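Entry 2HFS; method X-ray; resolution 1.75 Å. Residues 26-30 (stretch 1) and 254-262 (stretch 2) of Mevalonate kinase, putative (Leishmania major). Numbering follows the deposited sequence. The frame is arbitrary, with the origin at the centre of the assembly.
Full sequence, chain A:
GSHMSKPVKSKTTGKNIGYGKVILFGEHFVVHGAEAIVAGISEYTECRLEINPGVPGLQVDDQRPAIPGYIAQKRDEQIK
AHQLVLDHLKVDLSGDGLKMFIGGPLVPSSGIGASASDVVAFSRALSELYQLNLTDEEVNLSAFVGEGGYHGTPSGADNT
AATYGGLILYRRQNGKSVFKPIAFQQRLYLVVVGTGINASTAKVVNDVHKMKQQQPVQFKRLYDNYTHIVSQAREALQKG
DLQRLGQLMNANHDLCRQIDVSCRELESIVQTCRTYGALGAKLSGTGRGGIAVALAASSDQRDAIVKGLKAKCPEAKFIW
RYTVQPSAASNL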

# COMPACT_ATOMS: atom_id res chain seq x y z
N GLY A 26 -9.59 7.06 4.92
CA GLY A 26 -9.30 7.25 6.33
C GLY A 26 -7.85 7.40 6.75
O GLY A 26 -7.55 7.28 7.92
N GLU A 27 -6.96 7.67 5.81
CA GLU A 27 -5.62 8.13 6.15
C GLU A 27 -5.70 9.32 7.12
O GLU A 27 -6.57 10.20 6.99
N HIS A 28 -4.77 9.35 8.07
CA HIS A 28 -4.73 10.40 9.10
C HIS A 28 -5.78 10.32 10.20
O HIS A 28 -5.45 10.39 11.39
N PHE A 29 -7.05 10.15 9.83
CA PHE A 29 -8.12 10.05 10.83
C PHE A 29 -8.06 8.75 11.63
O PHE A 29 -8.47 8.70 12.81
N VAL A 30 -7.53 7.72 10.99
CA VAL A 30 -7.28 6.43 11.63
C VAL A 30 -6.35 6.53 12.85
O VAL A 30 -6.51 5.79 13.83
N ASP A 254 -12.10 15.95 0.44
CA ASP A 254 -12.46 17.27 0.95
C ASP A 254 -12.01 17.42 2.41
O ASP A 254 -11.34 18.39 2.74
N LEU A 255 -12.34 16.45 3.26
CA LEU A 255 -11.90 16.46 4.67
C LEU A 255 -10.36 16.48 4.86
O LEU A 255 -9.84 17.11 5.78
N CYS A 256 -9.66 15.77 3.98
CA CYS A 256 -8.19 15.75 3.97
C CYS A 256 -7.61 17.10 3.64
O CYS A 256 -6.63 17.51 4.23
N ARG A 257 -8.25 17.81 2.71
CA ARG A 257 -7.85 19.18 2.42
C ARG A 257 -7.99 20.05 3.67
O ARG A 257 -7.17 20.93 3.89
N GLN A 258 -9.01 19.78 4.49
CA GLN A 258 -9.32 20.61 5.67
C GLN A 258 -8.39 20.34 6.85
O GLN A 258 -8.35 21.15 7.78
N ILE A 259 -7.66 19.23 6.83
CA ILE A 259 -6.61 19.00 7.82
C ILE A 259 -5.24 19.32 7.24
O ILE A 259 -4.19 18.94 7.79
N ASP A 260 -5.27 20.01 6.10
CA ASP A 260 -4.08 20.52 5.42
C ASP A 260 -3.08 19.42 5.04
O ASP A 260 -1.87 19.57 5.27
N VAL A 261 -3.57 18.30 4.50
CA VAL A 261 -2.65 17.26 4.00
C VAL A 261 -2.69 17.07 2.48
O VAL A 261 -2.08 16.15 1.96
N SER A 262 -3.40 17.94 1.76
CA SER A 262 -3.29 17.93 0.29
C SER A 262 -2.16 18.86 -0.18
O SER A 262 -1.36 19.31 0.63

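The centre of this contact is apolar and is built around Ile259, whose CA-to-CB bond points toward stretch 1 and whose side chain, with chi1 p (58°) and chi2 t (157°), meets two residues at once. Its CD1 lies 3.7 Å from CB of His28, and its CG2 lies 4.0 Å from CZ of Phe29. The CG1-CD1 branch serves both neighbours, since CD1 of Ile259 also lies 4.2 Å from CZ of Phe29, whereas CG2 does not reach His28; CD1 approaches the His28 ring, and CG2 the Phe29 ring, obliquely.

Phe29 gives up more surface to the other stretch than any other residue here, 80 Å² of the 302 Å² buried on both sides together. Its CA-to-CB bond points toward stretch 2, and chi1 m (-66°) with chi2 at 107° carries the ring tip to the helix at Leu255. There CZ comes within 4.0 Å of the backbone O of Leu255, which sits at the ring edge, near its plane, and within 4.1 Å of CB of Leu255. Leu255 also points toward stretch 1, but with chi1 m and chi2 t its CG and both terminal methyls lie farther from CZ than CB does, so the contact is made by the base of the side chain. The carbonyl at the ring edge also accepts weak backbone hydrogen bonds from N of Gln258 (3.1 Å) and N of Ile259 (3.2 Å).

His28 is the second inward-pointing ring, with chi1 m (-67°) and chi2 at -74°. Val261, also directed inward and with chi1 m, places CG1 over one face of the imidazole: CG1 is 4.0 Å from the centroid of the His28 ring and 13° off the ring normal, which supports a CH-pi contact. The closest atom pair is CG1 of Val261 and NE2 of His28, at 3.9 Å. A backbone hydrogen bond from N of Val261 to O of Cys256 (3.2 Å) ties the residue carrying this methyl back to the helix.

Cys256 points sideways, yet chi1 m (-71°) brings SG to 4.5 Å from CE1 of Phe29 and 4.3 Å from CG of Glu27. Glu27, likewise sideways, forms the polar margin: it offers its aliphatic CG to the sulfur, while its chi1 p, chi2 m conformation lets OE2 accept a weak hydrogen bond from N of Gly26 (3.2 Å, 123° at the hydrogen). Both Glu27 carboxylate oxygens and NE2 of His28 are hydrogen-bonded elsewhere in the structure. No hydrogen bond crosses between the stretches, so their direct contact rests on packing.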

# COMPACT_ATOMS: atom_id res chain seq x y z
CB GLU A 27 -4.83 8.57 4.93
CG GLU A 27 -5.55 9.54 4.02
CD GLU A 27 -6.40 8.81 2.99
OE1 GLU A 27 -5.81 8.21 2.05
OE2 GLU A 27 -7.64 8.79 3.13
CB HIS A 28 -4.66 11.80 8.46
CG HIS A 28 -3.38 12.05 7.75
ND1 HIS A 28 -2.20 12.29 8.42
CD2 HIS A 28 -3.07 12.03 6.43
CE1 HIS A 28 -1.22 12.42 7.55
NE2 HIS A 28 -1.72 12.26 6.33
CB PHE A 29 -9.48 10.22 10.16
CG PHE A 29 -9.69 11.60 9.58
CD1 PHE A 29 -9.67 11.80 8.21
CD2 PHE A 29 -9.88 12.70 10.42
CE1 PHE A 29 -9.85 13.08 7.67
CE2 PHE A 29 -10.08 13.98 9.89
CZ PHE A 29 -10.06 14.17 8.51
CB VAL A 30 -6.73 5.42 10.59
CG1 VAL A 30 -5.34 5.86 10.07
CG2 VAL A 30 -6.69 4.01 11.15
CB ASP A 254 -13.95 17.52 0.79
CG ASP A 254 -14.25 18.95 0.43
OD1 ASP A 254 -13.40 19.58 -0.23
OD2 ASP A 254 -15.33 19.50 0.72
CB LEU A 255 -12.51 15.28 5.43
CG LEU A 255 -14.01 15.45 5.70
CD1 LEU A 255 -14.59 14.16 6.20
CD2 LEU A 255 -14.26 16.59 6.70
CB CYS A 256 -7.67 14.71 2.98
SG CYS A 256 -7.97 13.04 3.59
CB ARG A 257 -8.70 19.80 1.30
CG ARG A 257 -8.62 19.13 -0.06
CD ARG A 257 -9.31 19.96 -1.13
NE ARG A 257 -8.66 21.26 -1.30
CZ ARG A 257 -9.12 22.22 -2.10
NH1 ARG A 257 -10.23 22.02 -2.80
NH2 ARG A 257 -8.48 23.38 -2.20
CB GLN A 258 -10.78 20.44 6.08
CG GLN A 258 -11.77 20.81 4.97
CD GLN A 258 -13.21 20.82 5.42
OE1 GLN A 258 -13.57 21.49 6.39
NE2 GLN A 258 -14.06 20.14 4.67
CB ILE A 259 -6.65 17.57 8.43
CG1 ILE A 259 -6.53 16.50 7.34
CG2 ILE A 259 -7.90 17.39 9.28
CD1 ILE A 259 -6.01 15.17 7.87
CB ASP A 260 -3.42 21.57 6.32
CG ASP A 260 -2.29 22.31 5.64
OD1 ASP A 260 -2.38 22.56 4.43
OD2 ASP A 260 -1.26 22.66 6.27
CB VAL A 261 -2.80 15.89 4.73
CG1 VAL A 261 -2.59 16.04 6.25
CG2 VAL A 261 -4.15 15.22 4.44
CB SER A 262 -4.62 18.26 -0.41
OG SER A 262 -4.51 18.07 -1.82